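Local coordinates for shikimate kinase (Bacteroides thetaiotaomicron, PDB 3VAA), which probably catalyses the ATP-dependent, magnesium-requiring phosphorylation of the 3-hydroxyl group of shikimate on the pathway to chorismate, at residues K120-N125 with A171-N176; W58-R63 with E82-M87; F132-I137 with D178-R183; R27-G32 with E90-E95. All blocks are in the same frame, centred on the assembly; numbering follows the deposited sequence.

Contact 1. Residues K120-N125 with A171-N176; sequences KTVFLN and AQYIFN
Residues Val-122 to Asn-125 pair with Tyr-173 to Asn-176 as neighbouring parallel strands. They form one margin of the parallel sheet of the P-loop kinase fold, whose strand order is 2-3-1-4-5. Four backbone bonds join them. Tyr-173 N donates to Thr-121 O at 3.0 Å, and Phe-123 N to Tyr-173 O at 2.8 Å. The bond from Phe-175 N to Phe-123 O, 2.9 Å, is almost straight, with 177° at the hydrogen. Asn-125 N closes the series on Phe-175 O.

Val-122 and Phe-175 share one face of the sheet. Their side chains lie side by side and point the same way, with Val-122 CG1 3.8 Å from Phe-175 CB. Leu-193 of helix 183-196 packs on both. On the face of Phe-123 and Ile-174, Ala-171 comes in from the loop before the strand, and Ala-171 CB rests 3.7 Å from Phe-123 CB. Ile-174 CG2 meets both Phe-123 CD2 and Asn-125 CB. Tyr-168 adds a second ring beside Phe-123.

Further out, a water links Thr-121 N to Gln-172 OE1. Thr-121 also packs on helix 111-118. Tyr-173 has CG beside its own backbone N (chi1 -59°), which brings the ring edge to Thr-121 O. Tyr-173 CE2 lies 3.8 Å from Lys-120 CB. The lysine runs on past the ring and bends at its last torsion. Its ammonium bonds to Leu-197 O and makes a weak bond of 3.3 Å from Lys-120 NZ to Tyr-173 OH.

Contact 2. Residues W58-R63 with E82-M87; sequences WYIEER and ELERNM
Met-87 and Ile-60 carry most of this contact, with Tyr-59 next. They pack helix 56-64 across helix 68-91. The axes of the two segments cross at 101° and approach to 10.2 Å.

Met-87 bends at chi2 and chi3, and its sulfur touches both Tyr-59 and Arg-63. Met-87 SD is 3.8 Å from Tyr-59 CE2, a Met-aromatic contact in which the sulfur approaches the ring obliquely. The same sulfur, Met-87 SD, sits over one face of the Arg-63 guanidinium, 3.9 Å from Arg-63 NE. Ile-60 packs against the start of the methionine chain, with Ile-60 CG1 3.8 Å from Met-87 CG. On the other branch, Ile-60 CG2 meets Leu-83 CD1 at 3.6 Å. Leu-83 reaches it with CG between its own backbone N and carbonyl carbon (chi1 77°), the crowded position. Ile-60 CD1 lies against the backbone and CB of Glu-84, whose carboxylate pairs with Arg-81, a predicted substrate-binding residue.

No hydrogen bond crosses between the two segments. The polar ends of Tyr-59 and Arg-63 go instead to Glu-90, about one turn beyond Met-87. The core therefore rests on apolar burial and van der Waals contact, with the directional bonds to Glu-90 at its edge.

Contact 3. Residues F132-I137 with D178-R183; sequences FRRLRI and DELEDR
Arg-134 and Glu-181 meet with their flat groups nearly coplanar, 21° apart. The arginine chain is extended from CG to NE and presents its guanidinium side-on. Arg-134 NE donates to Glu-181 OE2 at 2.8 Å, and Arg-134 NH2 to Glu-181 OE1 at 3.0 Å. Both bonds use the syn lone pairs of the carboxylate.

Arg-133 comes from the opposite direction to Glu-181, and its plane stands 84° from the carboxylate. Arg-133 NH2 reaches Glu-181 OE2 at 3.0 Å from above the carboxylate plane. OE2 thus accepts from both arginines. One water bridges Arg-133 NE to Glu-181 OE2, and another bridges Arg-133 NH2 to Asp-178 O.

This salt-bridge network ties helix 128-137 to the loop between strand 173-176 and helix 183-196. In relatives, the loop after this last strand lies beside the adenine of ATP. Arg-134 NH1 also bonds to Gly-35 O of the P-loop, and its NH2 to Ala-177 O, which fixes the guanidinium between the two loops.

Glu-181 is bent at chi2 (65°), which folds its carboxylate back over its own loop. There Leu-180 N donates to Glu-181 OE1 at 2.9 Å. Leu-180 CB packs 3.7 Å from Arg-134 NH2.

Contact 4. Residues R27-G32 with E90-E95; sequences RIFLTG and EVAEFE
Strand 27-31 brings Arg-27 against the type I turn from Val-91 to Phe-94, near the C-terminal end of the helix that begins at residue 68, with the CA atoms of Arg-27 and Glu-95 6.0 Å apart. The strand is the middle one of the sheet and leads into the P-loop at Gly-32. Arg-27, at its start, has the largest share of the buried surface.

Arg-27 leaves the strand with CG anti to its backbone N (chi1 -177°) and turns at chi3 (-65°). This bend lays the guanidinium side-on to the turn. Arg-27 NE donates to Phe-94 O at 2.8 Å, with 157° at the hydrogen. Arg-27 NH2 donates to the same oxygen, Phe-94 O, at 3.0 Å. Phe-94 O lies in the guanidinium plane for both bonds, though NH2 stands well above the plane of the carbonyl. Ala-92 O lies over one face of the guanidinium, 3.0 Å from Arg-27 CZ. It makes no hydrogen bond there, because the N-H bonds point past it. The remaining nitrogen, NH1, bonds to Thr-118 O at the end of helix 111-118.

Phe-29, two residues along the strand, points its ring edge at the turn. Phe-29 CZ is 4.0 Å from Ala-92 CB, which lies in the ring plane. Met-115 and Thr-118 of helix 111-118 pack on the same ring.

Glu-95 approaches the guanidinium with its aliphatic part, Glu-95 CG lying 3.8 Å from Arg-27 NH2. Its carboxylate does not pair with the guanidinium, as Glu-95 OE2 and Arg-27 NH2 are 4.7 Å apart. The guanidinium hydrogen bonds described here all end on backbone carbonyls, whose dipoles would be expected to stabilise its charge, with the Glu-95 carboxylate nearby.

Contacts 1 and 4 share the sheet. Strands 120-125 and 27-31 are neighbours in it, joined by Lys-120 N to Arg-27 O and Lys-120 O to Phe-29 N, both 2.8 Å. Contact 4 meets contact 2 on helix 68-91, where Tyr-59 CD2 packs 3.6 Å from Val-91 CG1. The segments of contacts 1 and 3 alternate along the chain, helix 128-137 following strand 120-125. Contacts 2 and 3 lie on opposite sides of the chain's centre, their own centres about 27 Å apart. The predicted ATP site lies near contacts 1 and 3. The side chains of Leu-124 and Ala-36 are about 4 Å apart, and the Leu-180 side chain is about 4 Å from Gly-37. Contact 2 borders the predicted shikimate residues Asp-57 and Arg-81.

Contact 1. Residues K120-N125 with A171-N176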
# COMPACT_ATOMS: atom_id res chain seq x y z
N LYS A 120 -5.41 6.76 10.71
CA LYS A 120 -3.98 6.71 11.01
C LYS A 120 -3.34 6.19 9.75
O LYS A 120 -3.54 5.02 9.38
CB LYS A 120 -3.70 5.78 12.19
CG LYS A 120 -4.23 6.26 13.55
CD LYS A 120 -4.02 5.19 14.63
CE LYS A 120 -4.43 5.66 16.04
NZ LYS A 120 -3.50 6.68 16.60
N THR A 121 -2.52 7.03 9.13
CA THR A 121 -1.90 6.71 7.86
C THR A 121 -0.43 6.36 8.04
O THR A 121 0.33 7.10 8.64
CB THR A 121 -2.13 7.88 6.87
OG1 THR A 121 -3.55 8.09 6.77
CG2 THR A 121 -1.56 7.58 5.49
N VAL A 122 -0.05 5.19 7.54
CA VAL A 122 1.29 4.67 7.68
C VAL A 122 1.97 4.46 6.34
O VAL A 122 1.37 3.89 5.41
CB VAL A 122 1.25 3.28 8.40
CG1 VAL A 122 2.64 2.79 8.72
CG2 VAL A 122 0.41 3.34 9.66
N PHE A 123 3.20 4.96 6.21
CA PHE A 123 4.02 4.64 5.05
C PHE A 123 4.95 3.49 5.41
O PHE A 123 5.75 3.62 6.36
CB PHE A 123 4.78 5.85 4.59
CG PHE A 123 5.91 5.56 3.64
CD1 PHE A 123 5.76 4.67 2.59
CD2 PHE A 123 7.10 6.25 3.75
CE1 PHE A 123 6.80 4.42 1.72
CE2 PHE A 123 8.15 6.02 2.87
CZ PHE A 123 7.99 5.10 1.85
N LEU A 124 4.82 2.37 4.69
CA LEU A 124 5.71 1.23 4.86
C LEU A 124 6.98 1.52 4.08
O LEU A 124 7.03 1.35 2.86
CB LEU A 124 5.10 -0.09 4.38
CG LEU A 124 4.07 -0.74 5.31
CD1 LEU A 124 2.85 0.14 5.48
CD2 LEU A 124 3.69 -2.14 4.77
N ASN A 125 7.97 2.04 4.79
CA ASN A 125 9.24 2.40 4.24
C ASN A 125 10.12 1.17 4.16
O ASN A 125 10.43 0.56 5.19
CB ASN A 125 9.88 3.47 5.15
CG ASN A 125 11.27 3.89 4.70
OD1 ASN A 125 11.55 3.97 3.50
ND2 ASN A 125 12.13 4.17 5.65
N ALA A 171 2.81 10.78 5.02
CA ALA A 171 2.08 9.94 5.95
C ALA A 171 2.40 10.35 7.39
O ALA A 171 3.54 10.67 7.71
CB ALA A 171 2.45 8.46 5.73
N GLN A 172 1.38 10.37 8.24
CA GLN A 172 1.59 10.70 9.65
C GLN A 172 2.64 9.80 10.28
O GLN A 172 3.47 10.26 11.07
CB GLN A 172 0.30 10.59 10.46
CG GLN A 172 0.53 10.93 11.93
CD GLN A 172 -0.72 10.87 12.78
OE1 GLN A 172 -1.78 10.43 12.34
NE2 GLN A 172 -0.59 11.32 14.03
N TYR A 173 2.60 8.51 9.94
CA TYR A 173 3.52 7.54 10.51
C TYR A 173 4.40 6.92 9.44
O TYR A 173 3.91 6.57 8.37
CB TYR A 173 2.75 6.42 11.19
CG TYR A 173 1.83 6.85 12.30
CD1 TYR A 173 2.32 7.09 13.58
CD2 TYR A 173 0.47 6.99 12.07
CE1 TYR A 173 1.46 7.48 14.60
CE2 TYR A 173 -0.39 7.37 13.08
CZ TYR A 173 0.12 7.61 14.34
OH TYR A 173 -0.74 7.99 15.35
N ILE A 174 5.69 6.79 9.74
CA ILE A 174 6.64 6.15 8.83
C ILE A 174 7.20 4.93 9.57
O ILE A 174 7.80 5.06 10.65
CB ILE A 174 7.73 7.11 8.32
CG1 ILE A 174 7.10 8.30 7.55
CG2 ILE A 174 8.72 6.38 7.38
CD1 ILE A 174 8.11 9.29 6.97
N PHE A 175 6.99 3.76 9.00
CA PHE A 175 7.36 2.50 9.61
C PHE A 175 8.29 1.70 8.71
O PHE A 175 8.03 1.51 7.53
CB PHE A 175 6.09 1.70 9.88
CG PHE A 175 6.31 0.36 10.54
CD1 PHE A 175 6.54 0.28 11.91
CD2 PHE A 175 6.21 -0.82 9.82
CE1 PHE A 175 6.72 -0.96 12.53
CE2 PHE A 175 6.38 -2.05 10.44
CZ PHE A 175 6.63 -2.11 11.80
N ASN A 176 9.39 1.22 9.28
CA ASN A 176 10.32 0.38 8.53
C ASN A 176 9.74 -1.03 8.40
O ASN A 176 9.54 -1.74 9.40
CB ASN A 176 11.71 0.39 9.18
CG ASN A 176 12.70 -0.52 8.49
OD1 ASN A 176 12.39 -1.67 8.18
ND2 ASN A 176 13.93 -0.02 8.27
O HOH W 1 -2.60 9.87 9.92

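Contact 2. Residues W58-R63 with E82-M87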
# COMPACT_ATOMS: atom_id res chain seq x y z
N TRP A 58 -8.94 -4.49 -4.44
CA TRP A 58 -9.98 -5.53 -4.38
C TRP A 58 -11.35 -4.87 -4.31
O TRP A 58 -12.30 -5.28 -5.00
CB TRP A 58 -9.77 -6.47 -3.18
CG TRP A 58 -10.91 -7.41 -2.90
CD1 TRP A 58 -11.11 -8.64 -3.44
CD2 TRP A 58 -12.01 -7.18 -1.99
NE1 TRP A 58 -12.27 -9.20 -2.94
CE2 TRP A 58 -12.84 -8.33 -2.04
CE3 TRP A 58 -12.37 -6.13 -1.14
CZ2 TRP A 58 -14.01 -8.45 -1.28
CZ3 TRP A 58 -13.53 -6.24 -0.38
CH2 TRP A 58 -14.34 -7.40 -0.46
N TYR A 59 -11.46 -3.83 -3.48
CA TYR A 59 -12.73 -3.12 -3.31
C TYR A 59 -13.21 -2.52 -4.64
O TYR A 59 -14.39 -2.62 -5.02
CB TYR A 59 -12.58 -2.06 -2.22
CG TYR A 59 -13.85 -1.35 -1.90
CD1 TYR A 59 -14.74 -1.87 -0.98
CD2 TYR A 59 -14.18 -0.14 -2.52
CE1 TYR A 59 -15.93 -1.22 -0.69
CE2 TYR A 59 -15.35 0.52 -2.22
CZ TYR A 59 -16.23 -0.04 -1.31
OH TYR A 59 -17.42 0.60 -1.00
N ILE A 60 -12.28 -1.93 -5.37
CA ILE A 60 -12.54 -1.36 -6.69
C ILE A 60 -13.09 -2.44 -7.65
O ILE A 60 -14.10 -2.22 -8.31
CB ILE A 60 -11.26 -0.75 -7.27
CG1 ILE A 60 -10.93 0.58 -6.58
CG2 ILE A 60 -11.40 -0.56 -8.79
CD1 ILE A 60 -9.47 1.11 -6.85
N GLU A 61 -12.45 -3.60 -7.68
CA GLU A 61 -12.89 -4.68 -8.57
C GLU A 61 -14.28 -5.19 -8.21
O GLU A 61 -15.07 -5.54 -9.11
CB GLU A 61 -11.88 -5.83 -8.60
CG GLU A 61 -10.50 -5.38 -9.08
CD GLU A 61 -9.55 -6.53 -9.41
OE1 GLU A 61 -9.93 -7.72 -9.25
OE2 GLU A 61 -8.42 -6.24 -9.88
N GLU A 62 -14.57 -5.26 -6.91
CA GLU A 62 -15.90 -5.68 -6.44
C GLU A 62 -17.00 -4.69 -6.88
O GLU A 62 -18.09 -5.08 -7.25
CB GLU A 62 -15.94 -5.79 -4.92
CG GLU A 62 -15.20 -6.96 -4.34
CD GLU A 62 -15.83 -8.30 -4.65
OE1 GLU A 62 -15.09 -9.29 -4.73
OE2 GLU A 62 -17.06 -8.37 -4.83
N ARG A 63 -16.69 -3.40 -6.82
CA ARG A 63 -17.68 -2.37 -7.17
C ARG A 63 -17.96 -2.26 -8.65
O ARG A 63 -19.10 -2.05 -9.06
CB ARG A 63 -17.24 -1.02 -6.61
CG ARG A 63 -17.45 -0.93 -5.10
CD ARG A 63 -18.89 -0.62 -4.71
NE ARG A 63 -19.15 0.83 -4.73
CZ ARG A 63 -19.68 1.51 -5.74
NH1 ARG A 63 -20.09 0.89 -6.83
NH2 ARG A 63 -19.83 2.81 -5.63
N GLU A 82 -9.46 8.79 -10.93
CA GLU A 82 -10.72 9.39 -10.41
C GLU A 82 -11.54 8.32 -9.68
O GLU A 82 -12.03 8.54 -8.58
CB GLU A 82 -11.52 9.99 -11.55
CG GLU A 82 -12.82 10.66 -11.16
CD GLU A 82 -13.54 11.18 -12.40
OE1 GLU A 82 -13.19 12.28 -12.86
OE2 GLU A 82 -14.43 10.50 -12.89
N LEU A 83 -11.68 7.14 -10.27
CA LEU A 83 -12.48 6.11 -9.62
C LEU A 83 -11.80 5.60 -8.35
O LEU A 83 -12.48 5.33 -7.35
CB LEU A 83 -12.80 4.97 -10.59
CG LEU A 83 -11.89 3.89 -11.04
CD1 LEU A 83 -11.73 2.81 -9.97
CD2 LEU A 83 -12.59 3.32 -12.28
N GLU A 84 -10.47 5.52 -8.36
CA GLU A 84 -9.74 5.11 -7.17
C GLU A 84 -9.96 6.11 -6.02
O GLU A 84 -10.19 5.72 -4.88
CB GLU A 84 -8.25 5.00 -7.50
CG GLU A 84 -7.35 4.65 -6.32
CD GLU A 84 -5.91 4.55 -6.72
OE1 GLU A 84 -5.38 5.54 -7.31
OE2 GLU A 84 -5.30 3.47 -6.47
N ARG A 85 -9.88 7.40 -6.34
CA ARG A 85 -10.17 8.44 -5.37
C ARG A 85 -11.58 8.28 -4.79
O ARG A 85 -11.79 8.35 -3.60
CB ARG A 85 -10.01 9.80 -6.06
CG ARG A 85 -10.32 11.03 -5.21
CD ARG A 85 -11.81 11.37 -5.22
NE ARG A 85 -12.07 12.63 -4.51
CZ ARG A 85 -13.25 12.98 -3.98
NH1 ARG A 85 -14.30 12.16 -4.06
NH2 ARG A 85 -13.37 14.12 -3.34
N ASN A 86 -12.55 8.08 -5.66
CA ASN A 86 -13.91 7.91 -5.21
C ASN A 86 -14.09 6.68 -4.31
O ASN A 86 -14.79 6.73 -3.31
CB ASN A 86 -14.87 7.87 -6.40
CG ASN A 86 -14.96 9.18 -7.12
OD1 ASN A 86 -14.78 10.25 -6.51
ND2 ASN A 86 -15.33 9.14 -8.41
N MET A 87 -13.41 5.58 -4.63
CA MET A 87 -13.51 4.39 -3.82
C MET A 87 -12.76 4.57 -2.48
O MET A 87 -13.21 4.06 -1.44
CB MET A 87 -13.03 3.16 -4.58
CG MET A 87 -13.94 2.75 -5.76
SD MET A 87 -15.69 2.60 -5.35
CE MET A 87 -16.33 4.26 -5.72

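Contact 3. Residues F132-I137 with D178-R183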
# COMPACT_ATOMS: atom_id res chain seq x y z
N PHE A 132 14.13 -4.74 -4.06
CA PHE A 132 14.80 -5.43 -5.17
C PHE A 132 14.68 -6.93 -4.99
O PHE A 132 14.21 -7.66 -5.90
CB PHE A 132 16.26 -4.96 -5.25
CG PHE A 132 17.08 -5.65 -6.32
CD1 PHE A 132 17.03 -5.20 -7.65
CD2 PHE A 132 17.92 -6.70 -6.01
CE1 PHE A 132 17.79 -5.81 -8.64
CE2 PHE A 132 18.70 -7.32 -7.00
CZ PHE A 132 18.62 -6.87 -8.32
N ARG A 133 15.10 -7.43 -3.83
CA ARG A 133 14.99 -8.87 -3.57
C ARG A 133 13.56 -9.38 -3.69
O ARG A 133 13.28 -10.35 -4.40
CB ARG A 133 15.52 -9.19 -2.18
CG ARG A 133 15.62 -10.68 -1.89
CD ARG A 133 16.11 -10.85 -0.48
NE ARG A 133 15.08 -10.40 0.46
CZ ARG A 133 15.31 -9.75 1.59
NH1 ARG A 133 16.53 -9.40 1.95
NH2 ARG A 133 14.29 -9.42 2.37
N ARG A 134 12.64 -8.72 -2.98
CA ARG A 134 11.25 -9.16 -2.98
C ARG A 134 10.61 -9.15 -4.36
O ARG A 134 9.91 -10.09 -4.72
CB ARG A 134 10.40 -8.29 -2.06
CG ARG A 134 10.74 -8.44 -0.59
CD ARG A 134 9.92 -7.43 0.23
NE ARG A 134 10.13 -7.59 1.66
CZ ARG A 134 9.63 -6.78 2.59
NH1 ARG A 134 8.88 -5.73 2.27
NH2 ARG A 134 9.90 -7.00 3.87
N LEU A 135 10.87 -8.11 -5.14
CA LEU A 135 10.26 -7.98 -6.45
C LEU A 135 10.87 -8.95 -7.46
O LEU A 135 10.18 -9.42 -8.35
CB LEU A 135 10.29 -6.52 -6.93
CG LEU A 135 9.41 -5.59 -6.07
CD1 LEU A 135 9.64 -4.12 -6.39
CD2 LEU A 135 7.92 -5.92 -6.20
N ARG A 136 12.16 -9.23 -7.30
CA ARG A 136 12.84 -10.24 -8.13
C ARG A 136 12.17 -11.59 -7.95
O ARG A 136 11.90 -12.31 -8.91
CB ARG A 136 14.29 -10.42 -7.66
CG ARG A 136 15.36 -9.81 -8.52
CD ARG A 136 16.72 -10.23 -7.93
NE ARG A 136 17.62 -10.75 -8.95
CZ ARG A 136 18.85 -11.17 -8.70
NH1 ARG A 136 19.34 -11.12 -7.47
NH2 ARG A 136 19.60 -11.65 -9.70
N ILE A 137 11.93 -11.94 -6.70
CA ILE A 137 11.29 -13.21 -6.36
C ILE A 137 9.84 -13.26 -6.82
O ILE A 137 9.33 -14.32 -7.17
CB ILE A 137 11.39 -13.48 -4.85
CG1 ILE A 137 12.85 -13.72 -4.48
CG2 ILE A 137 10.59 -14.69 -4.47
CD1 ILE A 137 13.45 -14.96 -5.10
N ASP A 178 11.13 -3.48 6.44
CA ASP A 178 12.18 -4.32 5.85
C ASP A 178 12.07 -5.78 6.24
O ASP A 178 12.47 -6.65 5.47
CB ASP A 178 13.58 -3.88 6.29
CG ASP A 178 14.03 -2.57 5.66
OD1 ASP A 178 13.47 -2.17 4.63
OD2 ASP A 178 14.99 -1.95 6.21
N GLU A 179 11.55 -6.05 7.44
CA GLU A 179 11.57 -7.41 7.97
C GLU A 179 10.20 -8.02 8.10
O GLU A 179 9.52 -7.83 9.10
CB GLU A 179 12.33 -7.43 9.32
CG GLU A 179 13.81 -7.04 9.16
CD GLU A 179 14.67 -7.33 10.40
OE1 GLU A 179 14.23 -7.01 11.52
OE2 GLU A 179 15.80 -7.85 10.22
N LEU A 180 9.78 -8.73 7.05
CA LEU A 180 8.47 -9.39 7.01
C LEU A 180 8.63 -10.75 6.36
O LEU A 180 7.68 -11.31 5.78
CB LEU A 180 7.47 -8.55 6.20
CG LEU A 180 7.11 -7.16 6.72
CD1 LEU A 180 6.30 -6.42 5.67
CD2 LEU A 180 6.35 -7.23 8.04
N GLU A 181 9.82 -11.33 6.53
CA GLU A 181 10.17 -12.56 5.82
C GLU A 181 9.90 -13.90 6.51
O GLU A 181 10.21 -14.94 5.93
CB GLU A 181 11.62 -12.44 5.34
CG GLU A 181 11.79 -11.84 3.93
CD GLU A 181 11.38 -10.38 3.73
OE1 GLU A 181 11.13 -9.63 4.70
OE2 GLU A 181 11.36 -9.96 2.55
N ASP A 182 9.35 -13.88 7.73
CA ASP A 182 8.90 -15.11 8.42
C ASP A 182 7.90 -14.73 9.52
O ASP A 182 7.66 -13.54 9.76
CB ASP A 182 10.06 -15.97 8.95
CG ASP A 182 10.84 -15.29 10.03
OD1 ASP A 182 10.24 -14.51 10.79
OD2 ASP A 182 12.06 -15.58 10.14
N ARG A 183 7.32 -15.74 10.17
CA ARG A 183 6.31 -15.51 11.21
C ARG A 183 6.81 -14.66 12.37
O ARG A 183 6.05 -13.86 12.91
CB ARG A 183 5.78 -16.83 11.77
CG ARG A 183 4.75 -16.64 12.91
CD ARG A 183 4.41 -17.94 13.66
NE ARG A 183 5.56 -18.53 14.35
CZ ARG A 183 6.09 -18.08 15.50
NH1 ARG A 183 5.60 -17.00 16.10
NH2 ARG A 183 7.13 -18.71 16.03
O HOH W 2 12.37 -11.45 0.56
O HOH W 3 14.43 -8.34 4.87

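Contact 4. Residues R27-G32 with E90-E95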
# COMPACT_ATOMS: atom_id res chain seq x y z
N ARG A 27 -9.21 3.03 12.40
CA ARG A 27 -9.19 3.18 10.94
C ARG A 27 -7.75 3.48 10.52
O ARG A 27 -7.23 4.58 10.75
CB ARG A 27 -10.15 4.27 10.44
CG ARG A 27 -10.20 4.41 8.90
CD ARG A 27 -11.04 5.60 8.52
NE ARG A 27 -12.42 5.42 8.91
CZ ARG A 27 -13.21 6.34 9.44
NH1 ARG A 27 -12.78 7.56 9.74
NH2 ARG A 27 -14.46 6.02 9.72
N ILE A 28 -7.12 2.48 9.92
CA ILE A 28 -5.72 2.57 9.49
C ILE A 28 -5.58 2.50 7.98
O ILE A 28 -6.25 1.69 7.33
CB ILE A 28 -4.89 1.36 10.08
CG1 ILE A 28 -5.12 1.18 11.58
CG2 ILE A 28 -3.40 1.51 9.74
CD1 ILE A 28 -4.73 2.34 12.39
N PHE A 29 -4.74 3.37 7.41
CA PHE A 29 -4.46 3.33 5.97
C PHE A 29 -2.98 2.95 5.81
O PHE A 29 -2.13 3.55 6.43
CB PHE A 29 -4.65 4.68 5.30
CG PHE A 29 -6.05 5.16 5.28
CD1 PHE A 29 -6.94 4.70 4.33
CD2 PHE A 29 -6.48 6.14 6.18
CE1 PHE A 29 -8.22 5.17 4.29
CE2 PHE A 29 -7.78 6.62 6.15
CZ PHE A 29 -8.65 6.12 5.23
N LEU A 30 -2.70 1.96 4.97
CA LEU A 30 -1.32 1.57 4.69
C LEU A 30 -0.99 2.02 3.27
O LEU A 30 -1.77 1.81 2.32
CB LEU A 30 -1.11 0.06 4.84
CG LEU A 30 -1.54 -0.53 6.19
CD1 LEU A 30 -1.38 -2.06 6.20
CD2 LEU A 30 -0.80 0.09 7.36
N THR A 31 0.18 2.64 3.14
CA THR A 31 0.66 3.17 1.89
C THR A 31 2.10 2.71 1.66
O THR A 31 2.83 2.36 2.61
CB THR A 31 0.63 4.71 1.88
OG1 THR A 31 1.56 5.23 2.82
CG2 THR A 31 -0.81 5.27 2.19
N GLY A 32 2.52 2.74 0.41
CA GLY A 32 3.88 2.35 0.07
C GLY A 32 3.92 1.68 -1.29
O GLY A 32 2.90 1.48 -1.93
N GLU A 90 -15.15 6.12 -0.24
CA GLU A 90 -16.12 5.17 0.27
C GLU A 90 -15.56 4.34 1.43
O GLU A 90 -16.21 4.20 2.47
CB GLU A 90 -16.61 4.23 -0.83
CG GLU A 90 -17.50 4.88 -1.85
CD GLU A 90 -18.28 3.87 -2.68
OE1 GLU A 90 -18.12 2.66 -2.45
OE2 GLU A 90 -19.06 4.28 -3.56
N VAL A 91 -14.35 3.78 1.25
CA VAL A 91 -13.79 2.91 2.30
C VAL A 91 -13.41 3.72 3.52
O VAL A 91 -13.38 3.20 4.64
CB VAL A 91 -12.60 2.03 1.80
CG1 VAL A 91 -13.06 1.14 0.62
CG2 VAL A 91 -11.41 2.86 1.39
N ALA A 92 -13.13 5.00 3.34
CA ALA A 92 -12.77 5.87 4.45
C ALA A 92 -13.93 6.08 5.45
O ALA A 92 -13.71 6.60 6.54
CB ALA A 92 -12.25 7.20 3.92
N GLU A 93 -15.14 5.69 5.06
CA GLU A 93 -16.29 5.81 5.95
C GLU A 93 -16.45 4.57 6.83
O GLU A 93 -17.17 4.62 7.82
CB GLU A 93 -17.57 6.10 5.16
CG GLU A 93 -17.48 7.37 4.34
CD GLU A 93 -18.80 7.76 3.68
OE1 GLU A 93 -19.86 7.34 4.16
OE2 GLU A 93 -18.76 8.49 2.66
N PHE A 94 -15.78 3.47 6.48
CA PHE A 94 -15.83 2.26 7.31
C PHE A 94 -15.13 2.47 8.66
O PHE A 94 -14.13 3.20 8.74
CB PHE A 94 -15.19 1.05 6.62
CG PHE A 94 -15.74 0.74 5.25
CD1 PHE A 94 -17.03 1.11 4.89
CD2 PHE A 94 -14.98 0.01 4.35
CE1 PHE A 94 -17.53 0.81 3.62
CE2 PHE A 94 -15.49 -0.32 3.09
CZ PHE A 94 -16.76 0.09 2.73
N GLU A 95 -15.64 1.83 9.70
CA GLU A 95 -15.08 1.91 11.05
C GLU A 95 -14.51 0.55 11.45
O GLU A 95 -15.08 -0.49 11.10
CB GLU A 95 -16.17 2.37 12.05
CG GLU A 95 -16.70 3.76 11.77
CD GLU A 95 -17.72 4.24 12.80
OE1 GLU A 95 -18.24 3.41 13.57
OE2 GLU A 95 -17.99 5.46 12.83